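Local coordinates for general Secretion Pathway Protein (Vibrio vulnificus, PDB 4G54), which probably binds peptidoglycan as a periplasmic domain of the EpsAB fusion protein, a component of the type II secretion system, at residues Lys39-Arg44 with Glu207-Leu212; Gln73-Pro78 with Val92-Val97; Met132-Thr137 with Glu148-Leu153; Gly144-Val149 with Thr238-Glu243; Ala155-Asp160 with His201-Ser206. All coordinates share one frame; numbering follows the deposited sequence.

Overall arrangement
Five contacts sample a peptidase C39-like domain, a helical, putative peptidoglycan-binding one, and the joints between them. Contacts 1 and 2 lie closest to the chain's centre, mix buried with partly exposed residues and meet through W209 packed on P78; water rather than direct hydrogen bonding joins their backbones. Contacts 3, 4 and 5 all use helix 145-158, at its middle, start and end. Contact 3 is buried and wholly apolar. Contact 4, the most peripheral at about 20 Å from the chain's centre, adds a backbone hydrogen bond to alanine and proline packing, whereas contact 5, at the surface, relies on a lysine reaching a carbonyl. Contacts 3 and 4 share V149.

Contact 1: residues Lys39-Arg44 with Glu207-Leu212; sequences KLWGYR and EPWRAL
The indole of W209 turns its edge to one face of the W41 ring, a T-shaped pair whose planes stand at 67°. Its leading atoms are CD1, 3.6 Å above the W41 plane toward the rim, and NE1, 3.4 Å from W41 CH2. W209 carries R210 CG over one face, and its CH2 lies over the centre of the R210 guanidinium. At the edge of that guanidinium, in plane, sits E207 OE1: R210 NE donates to it at an unusually short 2.5 Å and R210 NH2 at 3.0 Å, one oxygen taking both bonds of a side-on salt bridge. Chi1 of W209 (53°) sets CG between the backbone N and the carbonyl carbon, and the ring goes on to W41; its CB lies 4.1 Å from L40 CB. P208 brings CG to 3.3 Å from W41 O, beside the Schellman turn in which G42, at positive phi, ends helix 30-40. A water donates to L40 O and, weakly, to P208 O. F60 also meets W41 edge-to-face. Aromatic and apolar surface thus holds 208-212 to the C39-like domain, while the E207-R210 salt bridge holds the guanidinium in place; E207 OE2 also takes the N-H of S204.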
# COMPACT_ATOMS: atom_id res chain seq x y z
N LYS A 39 -0.79 1.84 11.14
CA LYS A 39 -0.17 3.00 11.78
C LYS A 39 0.88 3.66 10.83
O LYS A 39 1.11 4.87 10.88
CB LYS A 39 0.57 2.56 13.02
CG LYS A 39 -0.27 2.01 14.10
CD LYS A 39 0.62 1.77 15.39
CE LYS A 39 -0.08 0.77 16.27
NZ LYS A 39 0.78 0.40 17.44
N LEU A 40 1.58 2.85 10.01
CA LEU A 40 2.55 3.39 9.05
C LEU A 40 1.90 4.29 8.05
O LEU A 40 2.54 5.22 7.56
CB LEU A 40 3.23 2.24 8.26
CG LEU A 40 4.55 1.76 8.72
CD1 LEU A 40 4.26 1.04 9.92
CD2 LEU A 40 5.22 0.83 7.69
N TRP A 41 0.61 4.06 7.76
CA TRP A 41 -0.12 4.95 6.89
C TRP A 41 -0.72 6.15 7.65
O TRP A 41 -1.38 7.05 7.07
CB TRP A 41 -1.23 4.15 6.17
CG TRP A 41 -0.70 3.17 5.17
CD1 TRP A 41 -0.44 1.90 5.37
CD2 TRP A 41 -0.42 3.45 3.79
NE1 TRP A 41 0.01 1.28 4.21
CE2 TRP A 41 0.01 2.24 3.20
CE3 TRP A 41 -0.53 4.61 3.01
CZ2 TRP A 41 0.36 2.14 1.79
CZ3 TRP A 41 -0.19 4.52 1.64
CH2 TRP A 41 0.27 3.32 1.09
N GLY A 42 -0.48 6.21 8.97
CA GLY A 42 -1.02 7.32 9.78
C GLY A 42 -2.39 7.09 10.41
O GLY A 42 -2.99 8.10 10.93
N TYR A 43 -2.91 5.86 10.36
CA TYR A 43 -4.26 5.60 10.76
C TYR A 43 -4.39 4.68 11.96
O TYR A 43 -3.62 3.73 12.12
CB TYR A 43 -5.08 4.99 9.64
CG TYR A 43 -5.25 6.00 8.53
CD1 TYR A 43 -6.05 7.14 8.71
CD2 TYR A 43 -4.60 5.86 7.29
CE1 TYR A 43 -6.23 8.09 7.69
CE2 TYR A 43 -4.79 6.80 6.26
CZ TYR A 43 -5.61 7.92 6.50
OH TYR A 43 -5.79 8.94 5.59
N ARG A 44 -5.43 5.00 12.76
CA ARG A 44 -5.88 4.16 13.83
C ARG A 44 -6.98 3.21 13.27
O ARG A 44 -8.10 3.62 12.89
CB ARG A 44 -6.31 5.08 15.02
CG ARG A 44 -6.86 4.38 16.26
CD ARG A 44 -7.34 5.48 17.25
NE ARG A 44 -8.20 6.49 16.58
CZ ARG A 44 -7.94 7.81 16.51
NH1 ARG A 44 -6.85 8.30 17.08
NH2 ARG A 44 -8.78 8.63 15.89
N GLU A 207 1.86 9.41 1.49
CA GLU A 207 2.62 8.20 1.81
C GLU A 207 3.43 8.50 3.07
O GLU A 207 4.64 8.71 3.05
CB GLU A 207 3.49 7.83 0.59
CG GLU A 207 2.65 7.81 -0.72
CD GLU A 207 3.44 7.32 -1.92
OE1 GLU A 207 4.65 7.63 -1.94
OE2 GLU A 207 2.83 6.68 -2.84
N PRO A 208 2.71 8.66 4.21
CA PRO A 208 3.44 9.03 5.39
C PRO A 208 4.49 8.04 5.79
O PRO A 208 5.39 8.37 6.58
CB PRO A 208 2.35 9.27 6.47
CG PRO A 208 1.11 8.88 5.82
CD PRO A 208 1.32 8.32 4.50
N TRP A 209 4.38 6.79 5.31
CA TRP A 209 5.35 5.77 5.70
C TRP A 209 6.77 6.06 5.22
O TRP A 209 7.74 5.47 5.74
CB TRP A 209 4.85 4.35 5.15
CG TRP A 209 4.54 4.31 3.66
CD1 TRP A 209 3.30 4.48 3.01
CD2 TRP A 209 5.49 4.08 2.61
NE1 TRP A 209 3.48 4.41 1.65
CE2 TRP A 209 4.79 4.12 1.37
CE3 TRP A 209 6.85 3.78 2.61
CZ2 TRP A 209 5.41 3.88 0.15
CZ3 TRP A 209 7.45 3.55 1.39
CH2 TRP A 209 6.74 3.59 0.19
N ARG A 210 6.89 6.93 4.21
CA ARG A 210 8.23 7.25 3.68
C ARG A 210 9.00 8.00 4.77
O ARG A 210 10.24 8.05 4.69
CB ARG A 210 8.11 8.17 2.48
CG ARG A 210 7.48 7.36 1.30
CD ARG A 210 7.69 8.05 -0.05
NE ARG A 210 7.02 7.29 -1.13
CZ ARG A 210 7.54 6.28 -1.82
NH1 ARG A 210 8.74 5.75 -1.52
NH2 ARG A 210 6.78 5.72 -2.78
N ALA A 211 8.31 8.56 5.76
CA ALA A 211 9.00 9.24 6.91
C ALA A 211 9.88 8.27 7.70
O ALA A 211 10.85 8.67 8.34
CB ALA A 211 7.98 9.90 7.85
N LEU A 212 9.57 6.97 7.65
CA LEU A 212 10.33 6.02 8.46
C LEU A 212 11.49 5.43 7.70
O LEU A 212 12.26 4.61 8.25
CB LEU A 212 9.43 4.85 8.89
CG LEU A 212 8.70 5.03 10.23
CD1 LEU A 212 7.98 3.73 10.68
CD2 LEU A 212 9.65 5.55 11.31
O HOH W 1 4.45 6.82 9.22

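Contact 2: residues Gln73-Pro78 with Val92-Val97; sequences QQTPHP and VVLLEV
P78 sits closest to the strand: its CA and CB both lie 3.2 Å from L94 O, while its CG lies 4.3 Å from L95 CD1. P78 CB also comes to 4.5 Å from V93 CG1. At the other end of the contact V97 offers both methyls to Q73, CG1 at 3.8 Å from Q73 O and CG2 at 3.9 Å from Q73 CG, the two side chains crossing at about a right angle. Between these ends T75 holds CG2 4.2 Å from V97 CG1. Its hydroxyl is turned anti to the backbone N (chi1 -171°) and donates to a lone pair of H77 O at 2.8 Å, in the carbonyl plane. H77 ND1 in turn bonds P78 O at 3.3 Å, long but nearly straight, and tilted 35° from the carbonyl plane. A water donates to both Q73 O and V97 O, bridging the two backbones. L95 and E96 form a classic beta bulge opposite V103 of the neighbouring strand 101-105. Around this loop, which joins helix 69-73 to strand 79-85, L37 and L40 of helix 30-40 cover P78, V102 of strand 101-105 touches L94 and V97, and H201 of helix 193-202 meets H77 edge-to-face.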
# COMPACT_ATOMS: atom_id res chain seq x y z
N GLN A 73 10.63 -7.71 -3.85
CA GLN A 73 11.54 -6.58 -4.06
C GLN A 73 10.92 -5.44 -4.82
O GLN A 73 11.42 -4.30 -4.65
CB GLN A 73 12.79 -7.03 -4.84
CG GLN A 73 13.72 -7.86 -3.95
CD GLN A 73 14.82 -8.50 -4.80
OE1 GLN A 73 14.79 -9.73 -5.17
NE2 GLN A 73 15.80 -7.68 -5.13
N GLN A 74 9.85 -5.69 -5.60
CA GLN A 74 9.23 -4.64 -6.41
C GLN A 74 8.13 -3.93 -5.67
O GLN A 74 7.42 -3.11 -6.27
CB GLN A 74 8.65 -5.27 -7.68
CG GLN A 74 9.63 -6.10 -8.51
CD GLN A 74 10.63 -5.26 -9.23
OE1 GLN A 74 11.05 -4.18 -8.75
NE2 GLN A 74 11.05 -5.73 -10.41
N THR A 75 7.91 -4.31 -4.41
CA THR A 75 6.69 -3.67 -3.75
C THR A 75 6.79 -2.16 -3.70
O THR A 75 7.83 -1.63 -3.25
CB THR A 75 6.39 -4.26 -2.38
OG1 THR A 75 5.12 -3.78 -1.93
CG2 THR A 75 7.44 -3.96 -1.35
N PRO A 76 5.67 -1.54 -4.07
CA PRO A 76 5.71 -0.05 -4.08
C PRO A 76 5.39 0.55 -2.68
O PRO A 76 5.47 1.81 -2.52
CB PRO A 76 4.59 0.32 -5.10
CG PRO A 76 3.64 -0.82 -4.98
CD PRO A 76 4.48 -2.06 -4.80
N HIS A 77 5.04 -0.27 -1.66
CA HIS A 77 4.74 0.28 -0.33
C HIS A 77 4.90 -0.86 0.66
O HIS A 77 5.14 -2.04 0.30
CB HIS A 77 3.26 0.78 -0.28
CG HIS A 77 2.28 -0.15 -0.97
ND1 HIS A 77 1.84 -1.36 -0.48
CD2 HIS A 77 1.58 0.09 -2.11
CE1 HIS A 77 0.94 -1.87 -1.32
NE2 HIS A 77 0.79 -1.03 -2.34
N PRO A 78 4.87 -0.58 1.93
CA PRO A 78 5.10 -1.59 2.95
C PRO A 78 4.03 -2.69 2.88
O PRO A 78 2.91 -2.49 2.38
CB PRO A 78 5.03 -0.80 4.28
CG PRO A 78 5.50 0.58 3.86
CD PRO A 78 4.88 0.81 2.46
N VAL A 92 5.18 -9.76 10.52
CA VAL A 92 6.11 -8.64 10.70
C VAL A 92 5.92 -7.66 9.52
O VAL A 92 5.53 -8.06 8.44
CB VAL A 92 7.58 -9.16 10.80
CG1 VAL A 92 8.10 -9.74 9.45
CG2 VAL A 92 8.46 -8.11 11.30
N VAL A 93 6.04 -6.37 9.80
CA VAL A 93 5.92 -5.38 8.74
C VAL A 93 7.20 -5.27 7.97
O VAL A 93 8.28 -5.08 8.55
CB VAL A 93 5.46 -4.00 9.28
CG1 VAL A 93 5.60 -2.92 8.20
CG2 VAL A 93 4.00 -4.13 9.80
N LEU A 94 7.09 -5.37 6.63
CA LEU A 94 8.25 -5.06 5.76
C LEU A 94 8.14 -3.60 5.42
O LEU A 94 7.18 -3.15 4.77
CB LEU A 94 8.17 -5.92 4.46
CG LEU A 94 9.22 -5.57 3.39
CD1 LEU A 94 10.55 -5.99 3.83
CD2 LEU A 94 8.85 -6.32 2.08
N LEU A 95 9.16 -2.82 5.82
CA LEU A 95 9.18 -1.40 5.55
C LEU A 95 9.92 -1.13 4.30
O LEU A 95 9.45 -0.25 3.51
CB LEU A 95 9.85 -0.62 6.77
CG LEU A 95 10.06 0.87 6.61
CD1 LEU A 95 8.72 1.60 6.60
CD2 LEU A 95 10.92 1.34 7.83
N GLU A 96 11.11 -1.71 4.11
CA GLU A 96 11.80 -1.52 2.82
C GLU A 96 12.61 -2.76 2.48
O GLU A 96 12.85 -3.58 3.32
CB GLU A 96 12.66 -0.30 2.80
CG GLU A 96 13.66 -0.24 3.88
CD GLU A 96 14.38 1.16 3.85
OE1 GLU A 96 14.34 1.91 4.83
OE2 GLU A 96 14.95 1.48 2.78
N VAL A 97 13.02 -2.82 1.24
CA VAL A 97 13.63 -4.04 0.73
C VAL A 97 14.59 -3.69 -0.37
O VAL A 97 14.32 -2.79 -1.20
CB VAL A 97 12.56 -5.04 0.19
CG1 VAL A 97 11.56 -4.38 -0.87
CG2 VAL A 97 13.26 -6.29 -0.41
O HOH W 2 13.87 -3.57 -3.98

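Contact 3: residues Met132-Thr137 with Glu148-Leu153; sequences MPLRET and EVLDQL
L134 lays CD1 against the backbone of helix 145-158 at L150, where it meets L150 N at 3.7 Å and L150 CB at 3.9 Å. The same methyl touches V149 CG1 and, further along, L153 CD1 at 4.1 Å, so a single branch serves three residues of the helix. CG of L134 lies anti to its carbonyl carbon (chi1 -51°), and CD2, the second branch, stays with V149, 4.0 Å from its CG1. The L134 and V149 side chains run antiparallel alongside each other, which brings V149 CG1 against CG and both methyls of the leucine. P133 adds its ring to the same valine, CG standing 4.0 Å from CG1. On the loop side, R135 folds back instead: its NE donates to M132 O at 2.9 Å, nearly straight and in the carbonyl plane, and its two terminal nitrogens reach I59 O and S56 OG. The backbone N of L134 is bonded to OE1 of Q200 from helix 193-202, and L172 and F168 pack on L150 beyond the contact. This loop follows strand 125-131, and L134 is its residue most covered by 148-153. Between the two segments the chemistry is purely dispersive, methyls meeting methyls, a proline ring and the helix backbone; L134 N, M132 O and the R135 side chain bond other partners, consistent with a buried apolar joint between the two parts of the chain.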
# COMPACT_ATOMS: atom_id res chain seq x y z
N MET A 132 -7.45 2.95 -1.77
CA MET A 132 -8.06 2.84 -3.13
C MET A 132 -9.35 3.60 -3.09
O MET A 132 -10.41 3.03 -3.10
CB MET A 132 -8.22 1.35 -3.52
CG MET A 132 -8.67 1.37 -5.00
SD MET A 132 -8.61 -0.41 -5.48
CE MET A 132 -9.19 -0.13 -7.12
N PRO A 133 -9.30 4.94 -3.15
CA PRO A 133 -10.51 5.75 -3.16
C PRO A 133 -11.33 5.69 -4.44
O PRO A 133 -12.53 6.03 -4.39
CB PRO A 133 -9.97 7.15 -2.97
CG PRO A 133 -8.58 7.18 -3.60
CD PRO A 133 -8.11 5.78 -3.06
N LEU A 134 -10.71 5.21 -5.54
CA LEU A 134 -11.41 5.19 -6.83
C LEU A 134 -11.76 3.77 -7.21
O LEU A 134 -10.86 2.94 -7.49
CB LEU A 134 -10.60 5.84 -7.97
CG LEU A 134 -10.07 7.22 -7.61
CD1 LEU A 134 -9.31 7.84 -8.89
CD2 LEU A 134 -11.31 8.14 -7.31
N ARG A 135 -13.04 3.45 -7.10
CA ARG A 135 -13.44 2.04 -7.24
C ARG A 135 -14.49 1.89 -8.31
O ARG A 135 -15.08 0.80 -8.42
CB ARG A 135 -14.11 1.55 -5.93
CG ARG A 135 -13.14 1.66 -4.72
CD ARG A 135 -12.70 0.40 -4.25
NE ARG A 135 -11.90 0.55 -3.01
CZ ARG A 135 -11.99 -0.27 -2.00
NH1 ARG A 135 -12.87 -1.28 -2.04
NH2 ARG A 135 -11.14 -0.09 -0.93
N GLU A 136 -14.74 2.97 -9.07
CA GLU A 136 -15.68 2.91 -10.20
C GLU A 136 -15.08 3.50 -11.48
O GLU A 136 -14.20 4.41 -11.41
CB GLU A 136 -16.94 3.74 -9.88
CG GLU A 136 -17.63 3.07 -8.73
CD GLU A 136 -18.88 3.79 -8.25
OE1 GLU A 136 -19.73 4.21 -9.07
OE2 GLU A 136 -19.11 3.79 -7.00
N THR A 137 -15.54 3.01 -12.63
CA THR A 137 -14.92 3.48 -13.84
C THR A 137 -15.14 4.95 -14.11
O THR A 137 -16.28 5.43 -13.98
CB THR A 137 -15.50 2.62 -15.00
OG1 THR A 137 -15.05 1.27 -14.76
CG2 THR A 137 -15.01 3.09 -16.34
N GLU A 148 -10.73 14.85 -9.78
CA GLU A 148 -9.60 15.57 -9.23
C GLU A 148 -8.62 14.61 -8.61
O GLU A 148 -7.37 14.78 -8.71
CB GLU A 148 -10.06 16.57 -8.13
CG GLU A 148 -11.17 17.47 -8.60
CD GLU A 148 -11.79 18.33 -7.47
OE1 GLU A 148 -11.54 18.10 -6.27
OE2 GLU A 148 -12.56 19.25 -7.85
N VAL A 149 -9.13 13.57 -7.91
CA VAL A 149 -8.25 12.58 -7.37
C VAL A 149 -7.49 11.71 -8.41
O VAL A 149 -6.28 11.53 -8.28
CB VAL A 149 -9.07 11.57 -6.46
CG1 VAL A 149 -8.22 10.38 -6.02
CG2 VAL A 149 -9.56 12.35 -5.23
N LEU A 150 -8.18 11.35 -9.51
CA LEU A 150 -7.55 10.71 -10.69
C LEU A 150 -6.39 11.58 -11.23
O LEU A 150 -5.26 11.07 -11.40
CB LEU A 150 -8.65 10.45 -11.77
CG LEU A 150 -8.00 9.85 -12.99
CD1 LEU A 150 -7.21 8.57 -12.78
CD2 LEU A 150 -9.11 9.67 -14.07
N ASP A 151 -6.69 12.87 -11.32
CA ASP A 151 -5.73 13.83 -11.92
C ASP A 151 -4.46 13.81 -10.98
O ASP A 151 -3.29 13.69 -11.46
CB ASP A 151 -6.44 15.14 -12.00
CG ASP A 151 -5.59 16.31 -12.58
OD1 ASP A 151 -4.74 16.07 -13.47
OD2 ASP A 151 -5.84 17.46 -12.08
N GLN A 152 -4.67 13.89 -9.67
CA GLN A 152 -3.57 13.97 -8.76
C GLN A 152 -2.77 12.66 -8.76
O GLN A 152 -1.50 12.72 -8.71
CB GLN A 152 -4.09 14.24 -7.32
CG GLN A 152 -4.70 15.65 -7.29
CD GLN A 152 -3.64 16.81 -7.37
OE1 GLN A 152 -2.45 16.63 -7.02
NE2 GLN A 152 -4.09 18.02 -7.87
N LEU A 153 -3.46 11.50 -8.79
CA LEU A 153 -2.72 10.20 -8.74
C LEU A 153 -1.92 10.01 -10.03
O LEU A 153 -0.80 9.52 -10.03
CB LEU A 153 -3.78 9.06 -8.61
CG LEU A 153 -4.39 8.99 -7.24
CD1 LEU A 153 -5.56 7.95 -7.28
CD2 LEU A 153 -3.36 8.56 -6.21

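Contact 4: residues Gly144-Val149 with Thr238-Glu243; sequences GEAIEV and TYPLAE
The C-terminal segment 238-243 runs in extended form across the first turn of helix 145-158, where A146 N donates to L241 O at 2.9 Å, nearly straight at 168° and from above the carbonyl plane. G144 is the N-cap residue, and with phi at 141° it lets L241 O come close to the helix start. That oxygen accepts from an amide of the first turn, and the partial positive charge there may strengthen the bond. P240 is the main apolar partner: its CB lies 3.6 Å from A146 N and 3.8 Å from CG of E145, whose extended chain crosses the proline at about a right angle. Beyond L241, A242 CB meets A146 CB at 3.7 Å. H143 bonds the E243 backbone, continuing the segment past the helix start, and L134 also touches P240. Further along the helix, V149 turns its second methyl, CG2, to P240 CG at 4.1 Å, while I147 CD1 stands 4.2 Å from A242 CB.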
# COMPACT_ATOMS: atom_id res chain seq x y z
N GLY A 144 -16.21 15.65 -11.16
CA GLY A 144 -16.40 15.58 -9.73
C GLY A 144 -15.12 15.39 -8.98
O GLY A 144 -14.05 15.35 -9.61
N GLU A 145 -15.22 15.20 -7.65
CA GLU A 145 -14.03 15.06 -6.84
C GLU A 145 -13.21 13.82 -7.26
O GLU A 145 -11.98 13.84 -7.13
CB GLU A 145 -14.41 14.92 -5.39
CG GLU A 145 -13.21 15.02 -4.45
CD GLU A 145 -13.56 14.80 -2.95
OE1 GLU A 145 -14.78 14.71 -2.58
OE2 GLU A 145 -12.60 14.76 -2.15
N ALA A 146 -13.86 12.77 -7.73
CA ALA A 146 -13.14 11.60 -8.18
C ALA A 146 -12.21 11.91 -9.32
O ALA A 146 -11.12 11.27 -9.40
CB ALA A 146 -14.14 10.52 -8.60
N ILE A 147 -12.60 12.85 -10.18
CA ILE A 147 -11.74 13.21 -11.31
C ILE A 147 -10.55 14.00 -10.79
O ILE A 147 -9.41 13.75 -11.25
CB ILE A 147 -12.51 14.02 -12.33
CG1 ILE A 147 -13.72 13.27 -12.89
CG2 ILE A 147 -11.56 14.40 -13.48
CD1 ILE A 147 -13.54 11.77 -13.23
N GLU A 148 -10.73 14.85 -9.78
CA GLU A 148 -9.60 15.57 -9.23
C GLU A 148 -8.62 14.61 -8.61
O GLU A 148 -7.37 14.78 -8.71
CB GLU A 148 -10.06 16.57 -8.13
CG GLU A 148 -11.17 17.47 -8.60
CD GLU A 148 -11.79 18.33 -7.47
OE1 GLU A 148 -11.54 18.10 -6.27
OE2 GLU A 148 -12.56 19.25 -7.85
N VAL A 149 -9.13 13.57 -7.91
CA VAL A 149 -8.25 12.58 -7.37
C VAL A 149 -7.49 11.71 -8.41
O VAL A 149 -6.28 11.53 -8.28
CB VAL A 149 -9.07 11.57 -6.46
CG1 VAL A 149 -8.22 10.38 -6.02
CG2 VAL A 149 -9.56 12.35 -5.23
N THR A 238 -15.37 7.61 3.28
CA THR A 238 -16.24 8.05 2.22
C THR A 238 -15.31 8.05 0.98
O THR A 238 -14.07 8.24 1.12
CB THR A 238 -16.83 9.50 2.46
OG1 THR A 238 -15.70 10.33 2.60
CG2 THR A 238 -17.64 9.53 3.72
N TYR A 239 -15.95 7.80 -0.16
CA TYR A 239 -15.27 7.78 -1.49
C TYR A 239 -15.60 9.09 -2.22
O TYR A 239 -16.74 9.57 -2.10
CB TYR A 239 -15.90 6.64 -2.32
CG TYR A 239 -15.50 5.27 -1.87
CD1 TYR A 239 -14.17 4.83 -2.01
CD2 TYR A 239 -16.48 4.37 -1.35
CE1 TYR A 239 -13.76 3.55 -1.64
CE2 TYR A 239 -16.06 3.02 -0.95
CZ TYR A 239 -14.68 2.64 -1.09
OH TYR A 239 -14.21 1.38 -0.66
N PRO A 240 -14.71 9.60 -3.07
CA PRO A 240 -15.03 10.82 -3.87
C PRO A 240 -16.00 10.49 -4.97
O PRO A 240 -15.86 9.37 -5.58
CB PRO A 240 -13.70 11.28 -4.42
CG PRO A 240 -12.79 10.06 -4.37
CD PRO A 240 -13.32 9.13 -3.26
N LEU A 241 -16.94 11.39 -5.27
CA LEU A 241 -17.87 10.94 -6.33
C LEU A 241 -17.50 11.48 -7.66
O LEU A 241 -16.76 12.45 -7.77
CB LEU A 241 -19.30 11.28 -6.06
CG LEU A 241 -19.88 10.48 -4.90
CD1 LEU A 241 -20.98 11.42 -4.41
CD2 LEU A 241 -20.37 9.06 -5.24
N ALA A 242 -18.00 10.83 -8.70
CA ALA A 242 -18.09 11.46 -9.97
C ALA A 242 -19.44 11.24 -10.62
O ALA A 242 -20.18 10.27 -10.28
CB ALA A 242 -16.97 11.12 -10.96
N GLU A 243 -19.78 12.15 -11.48
CA GLU A 243 -21.07 12.13 -12.13
C GLU A 243 -20.90 12.23 -13.61
O GLU A 243 -19.89 12.74 -14.13
CB GLU A 243 -21.98 13.29 -11.59
CG GLU A 243 -22.22 13.28 -10.07
CD GLU A 243 -23.04 14.48 -9.60
OE1 GLU A 243 -22.94 15.58 -10.23
OE2 GLU A 243 -23.79 14.33 -8.59

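Contact 5: residues Ala155-Asp160 with His201-Ser206; sequences AKALND and HMVSLS
K156 leaves the helix with CB directed at the loop 203-206, and CG, anti to the backbone N (chi1 -175°), settles 3.9 Å from both CB and CG1 of V203. The lysine and valine side chains pass alongside, heading opposite ways. Bends at chi2, chi3 and chi4 then carry the chain round, so that CE comes to 3.2 Å from S204 O and NZ donates to that same oxygen at 2.9 Å, nearly along the C=O axis. NZ also has a long, weak ion pair with E207 OE1. Beside the lysine, A157 offers CA to V203 CG1 at 3.8 Å and CB at 4.1 Å, and V203 CG2 stands 4.2 Å from that CB. S204 packs on W41, and on P131 at the end of strand 125-131, while L205 touches L153 and Q152. The arrangement is that of two helix ends meeting: helix 193-202 gives way at V203 to a loop that starts extended, and helix 145-158 closes in a Schellman motif with N159 at positive phi.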
# COMPACT_ATOMS: atom_id res chain seq x y z
N ALA A 155 -0.60 12.32 -11.96
CA ALA A 155 0.61 13.17 -11.91
C ALA A 155 1.65 12.57 -10.99
O ALA A 155 2.85 12.58 -11.28
CB ALA A 155 0.21 14.60 -11.45
N LYS A 156 1.19 11.91 -9.92
CA LYS A 156 2.16 11.31 -9.02
C LYS A 156 2.84 10.09 -9.71
O LYS A 156 4.09 9.86 -9.54
CB LYS A 156 1.44 10.84 -7.72
CG LYS A 156 2.39 10.30 -6.65
CD LYS A 156 2.86 11.39 -5.65
CE LYS A 156 1.98 11.45 -4.38
NZ LYS A 156 2.48 10.77 -3.11
N ALA A 157 2.09 9.24 -10.40
CA ALA A 157 2.65 8.10 -11.03
C ALA A 157 3.57 8.45 -12.18
O ALA A 157 4.66 7.85 -12.31
CB ALA A 157 1.55 7.23 -11.52
N LEU A 158 3.18 9.48 -12.92
CA LEU A 158 3.96 9.89 -14.08
C LEU A 158 5.10 10.83 -13.73
O LEU A 158 5.91 11.20 -14.59
CB LEU A 158 3.07 10.55 -15.16
CG LEU A 158 1.96 9.62 -15.70
CD1 LEU A 158 1.20 10.45 -16.74
CD2 LEU A 158 2.52 8.38 -16.42
N ASN A 159 5.15 11.25 -12.45
CA ASN A 159 6.13 12.21 -11.99
C ASN A 159 6.10 13.51 -12.78
O ASN A 159 7.20 14.06 -13.18
CB ASN A 159 7.52 11.61 -11.92
CG ASN A 159 8.12 11.92 -10.64
OD1 ASN A 159 8.10 11.05 -9.74
ND2 ASN A 159 8.50 13.18 -10.43
N ASP A 160 4.87 14.02 -12.96
CA ASP A 160 4.78 15.30 -13.69
C ASP A 160 3.67 16.14 -13.08
O ASP A 160 3.37 15.99 -11.85
CB ASP A 160 4.58 15.02 -15.19
CG ASP A 160 3.33 14.27 -15.46
OD1 ASP A 160 2.52 14.03 -14.53
OD2 ASP A 160 3.17 13.87 -16.66
N HIS A 201 -2.57 0.91 -6.68
CA HIS A 201 -1.62 0.08 -5.95
C HIS A 201 -0.22 0.69 -6.04
O HIS A 201 0.58 0.53 -5.11
CB HIS A 201 -1.71 -1.35 -6.52
CG HIS A 201 -0.82 -2.31 -5.78
ND1 HIS A 201 -1.18 -3.00 -4.64
CD2 HIS A 201 0.47 -2.64 -6.05
CE1 HIS A 201 -0.14 -3.74 -4.24
NE2 HIS A 201 0.88 -3.51 -5.05
N MET A 202 0.09 1.45 -7.12
CA MET A 202 1.47 2.00 -7.26
C MET A 202 1.67 3.27 -6.45
O MET A 202 2.77 3.49 -5.86
CB MET A 202 1.68 2.31 -8.77
CG MET A 202 1.85 1.13 -9.73
SD MET A 202 2.01 1.83 -11.42
CE MET A 202 3.48 2.85 -11.17
N VAL A 203 0.63 4.15 -6.41
CA VAL A 203 0.86 5.48 -5.76
C VAL A 203 -0.34 5.83 -4.90
O VAL A 203 -1.45 5.35 -5.10
CB VAL A 203 1.10 6.66 -6.80
CG1 VAL A 203 2.44 6.48 -7.58
CG2 VAL A 203 -0.06 6.78 -7.72
N SER A 204 -0.10 6.73 -3.92
CA SER A 204 -1.19 7.19 -3.06
C SER A 204 -1.11 8.72 -2.97
O SER A 204 -0.02 9.30 -3.15
CB SER A 204 -0.96 6.69 -1.62
OG SER A 204 -0.61 5.27 -1.60
N LEU A 205 -2.22 9.30 -2.54
CA LEU A 205 -2.19 10.82 -2.34
C LEU A 205 -1.26 11.25 -1.22
O LEU A 205 -0.68 12.35 -1.31
CB LEU A 205 -3.59 11.34 -2.02
CG LEU A 205 -4.69 11.12 -3.08
CD1 LEU A 205 -6.09 11.56 -2.59
CD2 LEU A 205 -4.36 11.82 -4.43
N SER A 206 -1.13 10.44 -0.17
CA SER A 206 -0.04 10.69 0.80
C SER A 206 0.55 9.36 1.22
O SER A 206 -0.17 8.35 1.34
CB SER A 206 -0.46 11.55 2.01
OG SER A 206 0.70 12.13 2.71